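Local coordinates for G-protein alpha subunit Galpha7 (Naegleria fowleri, PDB 6NE6), which probably binds and hydrolyses GTP as the alpha subunit of a heterotrimeric G protein, relaying signals inside the cell, at residues G18-K22 with L247-D251; K281-K285 with D299-V303. All coordinates share one frame; numbering follows the deposited sequence.

Contact 1 of 2, residues G18-K22 with L247-D251. With EDO (1,2-ethanediol), chain D.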
loop_
_atom_site.group_PDB
_atom_site.type_symbol
_atom_site.label_atom_id
_atom_site.label_comp_id
_atom_site.label_asym_id
_atom_site.label_seq_id
_atom_site.Cartn_x
_atom_site.Cartn_y
_atom_site.Cartn_z
ATOM N N GLY A 18 3.262 5.533 -3.980
ATOM C CA GLY A 18 4.059 4.602 -3.198
ATOM C C GLY A 18 3.332 3.972 -2.030
ATOM O O GLY A 18 3.761 2.913 -1.556
ATOM N N ASP A 19 2.258 4.607 -1.541
ATOM C CA ASP A 19 1.410 4.051 -0.484
ATOM C C ASP A 19 -0.026 3.866 -0.980
ATOM O O ASP A 19 -0.982 3.986 -0.213
ATOM C CB ASP A 19 1.450 4.941 0.766
ATOM C CG ASP A 19 1.092 4.192 2.060
ATOM O OD1 ASP A 19 1.067 2.947 2.079
ATOM O OD2 ASP A 19 0.824 4.876 3.069
ATOM N N SER A 20 -0.187 3.574 -2.273
ATOM C CA SER A 20 -1.490 3.228 -2.833
ATOM C C SER A 20 -1.902 1.794 -2.538
ATOM O O SER A 20 -3.091 1.460 -2.657
ATOM C CB SER A 20 -1.473 3.414 -4.351
ATOM O OG SER A 20 -0.581 2.476 -4.948
ATOM N N GLY A 21 -0.952 0.939 -2.179
ATOM C CA GLY A 21 -1.217 -0.474 -2.046
ATOM C C GLY A 21 -1.073 -1.252 -3.329
ATOM O O GLY A 21 -1.400 -2.440 -3.350
ATOM N N LYS A 22 -0.576 -0.632 -4.401
ATOM C CA LYS A 22 -0.426 -1.390 -5.636
ATOM C C LYS A 22 0.539 -2.560 -5.455
ATOM O O LYS A 22 0.328 -3.623 -6.047
ATOM C CB LYS A 22 0.019 -0.479 -6.782
ATOM C CG LYS A 22 1.437 0.019 -6.704
ATOM C CD LYS A 22 1.847 0.691 -8.040
ATOM C CE LYS A 22 3.302 1.148 -7.970
ATOM N NZ LYS A 22 3.841 1.578 -9.291
ATOM N N LEU A 247 -10.020 1.738 -6.332
ATOM C CA LEU A 247 -10.006 2.476 -5.069
ATOM C C LEU A 247 -9.755 1.435 -3.988
ATOM O O LEU A 247 -10.653 0.669 -3.629
ATOM C CB LEU A 247 -11.306 3.258 -4.876
ATOM C CG LEU A 247 -11.499 4.356 -5.939
ATOM C CD1 LEU A 247 -12.894 5.008 -5.878
ATOM C CD2 LEU A 247 -10.422 5.418 -5.825
ATOM N N ASN A 248 -8.515 1.393 -3.501
ATOM C CA ASN A 248 -7.979 0.326 -2.681
ATOM C C ASN A 248 -8.084 0.689 -1.200
ATOM O O ASN A 248 -8.464 1.806 -0.826
ATOM C CB ASN A 248 -6.523 0.059 -3.102
ATOM C CG ASN A 248 -5.917 -1.157 -2.434
ATOM O OD1 ASN A 248 -6.601 -2.139 -2.140
ATOM N ND2 ASN A 248 -4.616 -1.091 -2.189
ATOM N N LYS A 249 -7.767 -0.286 -0.354
ATOM C CA LYS A 249 -7.846 -0.147 1.104
ATOM C C LYS A 249 -9.273 0.143 1.562
ATOM O O LYS A 249 -9.488 0.851 2.549
ATOM C CB LYS A 249 -6.866 0.914 1.622
ATOM C CG LYS A 249 -5.439 0.735 1.095
ATOM C CD LYS A 249 -4.471 1.710 1.749
ATOM C CE LYS A 249 -3.063 1.542 1.189
ATOM N NZ LYS A 249 -2.091 2.423 1.928
ATOM N N HIS A 250 -10.247 -0.438 0.854
ATOM C CA HIS A 250 -11.659 -0.187 1.139
ATOM C C HIS A 250 -12.009 -0.526 2.588
ATOM O O HIS A 250 -12.672 0.254 3.275
ATOM C CB HIS A 250 -12.529 -0.997 0.168
ATOM C CG HIS A 250 -13.985 -0.996 0.511
ATOM N ND1 HIS A 250 -14.531 -1.858 1.431
ATOM C CD2 HIS A 250 -15.016 -0.260 0.025
ATOM C CE1 HIS A 250 -15.829 -1.632 1.531
ATOM N NE2 HIS A 250 -16.152 -0.677 0.678
ATOM N N ASP A 251 -11.576 -1.688 3.075
ATOM C CA ASP A 251 -11.963 -2.082 4.429
ATOM C C ASP A 251 -11.323 -1.179 5.493
ATOM O O ASP A 251 -11.947 -0.911 6.531
ATOM C CB ASP A 251 -11.623 -3.561 4.653
ATOM C CG ASP A 251 -12.552 -4.515 3.869
ATOM O OD1 ASP A 251 -13.550 -4.058 3.263
ATOM O OD2 ASP A 251 -12.275 -5.734 3.848
HETATM C C1 EDO D . 3.344 5.558 4.821
HETATM O O1 EDO D . 2.952 6.353 3.693
HETATM C C2 EDO D . 3.994 6.455 5.867
HETATM O O2 EDO D . 3.033 7.425 6.303
#
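Asn248 and Lys249 reach across to the loop of residues 18-22, which links strand 10-16 to helix 22-32. This loop fits the P-loop (Walker A) pattern. Asn248 and Lys249 open the sequence Asn-Lys-His-Asp, consistent with the NKxD guanine-recognition motif of G proteins. The close side of the contact is the amide of Asn248. Asn248 ND2 donates to Ser20 O at 3.0 Å, and the bond is nearly straight, with an angle of 171° at the hydrogen. The amide nitrogen lies in the carbonyl plane, on a lone pair of Ser20 O. Asn248 OD1 is used as well: it takes a weak bond from Lys249 N and another from Ala305 N. Bonds at both ends should keep the amide from flipping. Gly21 CA lies 3.5 Å from Asn248 ND2, and Gly21 takes a positive phi (87°).

The lysine chain runs out fully extended, with CG anti to the carbonyl carbon (chi1 -50°). Several acceptors hold its tip. Lys249 NZ bonds Asp19 O at 2.9 Å from above the carbonyl plane. The bond from Lys249 NZ to Asp19 OD1 is weak, 3.2 Å, within a salt bridge. The strongest polar partner of Lys249 NZ is Asp129, by a salt bridge. The outer, partly exposed side is the Asp19 carboxylate. Its second oxygen faces a 1,2-ethanediol, probably from the crystallisation liquor, and also pairs with Arg221. O1 of the diol donates to Asp19 OD2 at 2.7 Å.

Contact 2 of 2, residues K281-K285 with D299-V303; sequences KEFIK and DVFFV
The ring of Phe302 points at helix 277-291 and meets side chains from Lys281, Glu282 and Lys285. Lys281 lies over one face. Lys281 CD sits 4.2 Å from the centroid of the Phe302 ring and 10° off the normal, a CH-pi contact almost over the centre. The first torsion of Lys281 places CG between the backbone N and the carbonyl carbon. From there the extended chain passes over the ring. Lys281 NZ ends too far from the ring for more than a weak cation-pi attraction. It is held instead by a salt bridge to Asp278 and a hydrogen bond with His250.

Lys285 crosses the phenyl group at about a right angle. Lys285 CB comes within 3.8 Å of Phe302 CZ, and Lys285 CD packs near CZ and CE2 of the same ring. The contact belongs to the Ras-like alpha/beta fold of G-protein alpha subunits. Here helix 277-291 lies against strand 297-302, the outermost strand at one end of the sheet. The short segments run roughly antiparallel, at 148°, with axes 10.7 Å from each other. Further along the strand, Lys285 and Val300 lie alongside each other, their side chains pointing opposite ways. Lys285 CG touches Val300 CG1 at 4.0 Å, so the aliphatic part of the lysine spans both strand residues.

Glu282 points away from the strand at CB, but its chain bends at the second torsion and brings the carboxylate back. The carboxylate plane stands 70° from that of the Phe302 ring. Glu282 OE2 lies 3.9 Å from Phe302 CE2.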
loop_
_atom_site.group_PDB
_atom_site.type_symbol
_atom_site.label_atom_id
_atom_site.label_comp_id
_atom_site.label_asym_id
_atom_site.label_seq_id
_atom_site.Cartn_x
_atom_site.Cartn_y
_atom_site.Cartn_z
ATOM N N LYS A 281 -17.937 6.632 0.413
ATOM C CA LYS A 281 -17.123 6.110 -0.679
ATOM C C LYS A 281 -17.734 6.448 -2.030
ATOM O O LYS A 281 -16.999 6.633 -3.009
ATOM C CB LYS A 281 -16.902 4.596 -0.537
ATOM C CG LYS A 281 -18.098 3.729 -0.911
ATOM C CD LYS A 281 -17.844 2.280 -0.493
ATOM C CE LYS A 281 -18.968 1.364 -0.937
ATOM N NZ LYS A 281 -18.870 0.020 -0.268
ATOM N N GLU A 282 -19.064 6.562 -2.104
ATOM C CA GLU A 282 -19.675 6.963 -3.367
ATOM C C GLU A 282 -19.292 8.391 -3.724
ATOM O O GLU A 282 -19.025 8.695 -4.894
ATOM C CB GLU A 282 -21.189 6.797 -3.292
ATOM C CG GLU A 282 -21.626 5.334 -3.240
ATOM C CD GLU A 282 -21.229 4.550 -4.482
ATOM O OE1 GLU A 282 -21.289 5.122 -5.593
ATOM O OE2 GLU A 282 -20.859 3.363 -4.344
ATOM N N PHE A 283 -19.222 9.270 -2.715
ATOM C CA PHE A 283 -18.769 10.640 -2.938
ATOM C C PHE A 283 -17.341 10.669 -3.459
ATOM O O PHE A 283 -17.023 11.437 -4.376
ATOM C CB PHE A 283 -18.881 11.437 -1.638
ATOM C CG PHE A 283 -18.422 12.870 -1.741
ATOM C CD1 PHE A 283 -19.303 13.862 -2.141
ATOM C CD2 PHE A 283 -17.129 13.228 -1.388
ATOM C CE1 PHE A 283 -18.896 15.188 -2.212
ATOM C CE2 PHE A 283 -16.716 14.549 -1.464
ATOM C CZ PHE A 283 -17.608 15.528 -1.871
ATOM N N ILE A 284 -16.466 9.838 -2.891
ATOM C CA ILE A 284 -15.081 9.799 -3.351
ATOM C C ILE A 284 -15.004 9.265 -4.774
ATOM O O ILE A 284 -14.295 9.818 -5.624
ATOM C CB ILE A 284 -14.220 8.966 -2.389
ATOM C CG1 ILE A 284 -14.153 9.648 -1.024
ATOM C CG2 ILE A 284 -12.818 8.770 -2.971
ATOM C CD1 ILE A 284 -13.546 8.767 0.067
ATOM N N LYS A 285 -15.727 8.185 -5.059
ATOM C CA LYS A 285 -15.765 7.675 -6.428
ATOM C C LYS A 285 -16.263 8.743 -7.398
ATOM O O LYS A 285 -15.720 8.889 -8.498
ATOM C CB LYS A 285 -16.639 6.427 -6.486
ATOM C CG LYS A 285 -16.920 5.880 -7.884
ATOM C CD LYS A 285 -17.852 4.673 -7.812
ATOM C CE LYS A 285 -18.241 4.184 -9.200
ATOM N NZ LYS A 285 -19.161 3.010 -9.139
ATOM N N ASP A 299 -13.756 1.378 -16.181
ATOM C CA ASP A 299 -14.623 1.126 -15.034
ATOM C C ASP A 299 -13.893 1.563 -13.763
ATOM O O ASP A 299 -12.703 1.882 -13.784
ATOM C CB ASP A 299 -15.025 -0.355 -14.990
ATOM C CG ASP A 299 -16.426 -0.573 -14.442
ATOM O OD1 ASP A 299 -16.975 0.329 -13.768
ATOM O OD2 ASP A 299 -16.971 -1.664 -14.687
ATOM N N VAL A 300 -14.624 1.561 -12.646
ATOM C CA VAL A 300 -14.082 1.895 -11.330
ATOM C C VAL A 300 -14.475 0.782 -10.369
ATOM O O VAL A 300 -15.635 0.362 -10.354
ATOM C CB VAL A 300 -14.599 3.253 -10.810
ATOM C CG1 VAL A 300 -14.091 3.505 -9.404
ATOM C CG2 VAL A 300 -14.188 4.398 -11.737
ATOM N N PHE A 301 -13.509 0.286 -9.587
ATOM C CA PHE A 301 -13.746 -0.816 -8.660
ATOM C C PHE A 301 -13.236 -0.445 -7.277
ATOM O O PHE A 301 -12.160 0.148 -7.141
ATOM C CB PHE A 301 -13.042 -2.128 -9.094
ATOM C CG PHE A 301 -13.568 -2.726 -10.369
ATOM C CD1 PHE A 301 -14.589 -3.667 -10.342
ATOM C CD2 PHE A 301 -13.023 -2.375 -11.593
ATOM C CE1 PHE A 301 -15.072 -4.230 -11.525
ATOM C CE2 PHE A 301 -13.501 -2.945 -12.774
ATOM C CZ PHE A 301 -14.520 -3.858 -12.739
ATOM N N PHE A 302 -14.001 -0.809 -6.248
ATOM C CA PHE A 302 -13.502 -0.759 -4.883
ATOM C C PHE A 302 -12.838 -2.088 -4.577
ATOM O O PHE A 302 -13.329 -3.139 -4.993
ATOM C CB PHE A 302 -14.640 -0.517 -3.885
ATOM C CG PHE A 302 -15.349 0.793 -4.075
ATOM C CD1 PHE A 302 -14.760 1.977 -3.653
ATOM C CD2 PHE A 302 -16.594 0.841 -4.674
ATOM C CE1 PHE A 302 -15.408 3.181 -3.807
ATOM C CE2 PHE A 302 -17.247 2.051 -4.842
ATOM C CZ PHE A 302 -16.646 3.221 -4.408
ATOM N N VAL A 303 -11.742 -2.057 -3.817
ATOM C CA VAL A 303 -11.045 -3.299 -3.494
ATOM C C VAL A 303 -10.327 -3.164 -2.156
ATOM O O VAL A 303 -10.012 -2.065 -1.697
ATOM C CB VAL A 303 -10.059 -3.693 -4.623
ATOM C CG1 VAL A 303 -8.894 -2.741 -4.681
ATOM C CG2 VAL A 303 -9.583 -5.137 -4.447
#

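Overall arrangement
Contact 1 is partly buried, its centre about 5 Å from the centre of the chain. Contact 2 is a surface contact, its centre about 17 Å from that point. The two contact centres are about 12 Å apart. Strands 242-248 and 297-302 are parallel neighbours in one sheet, and probable backbone hydrogen bonds join Leu247 to Phe301 and Val303. Contact 1 joins the loop after strand 10-16 to the C-terminal end of strand 242-248 and the residue after it, with hydrogen bonds and a salt bridge. In contact 2 lysine methylenes of the helix pack on Val300 and the Phe302 ring of the edge strand. Leu247 CD1 packs on Phe302 CE1, linking the two sites.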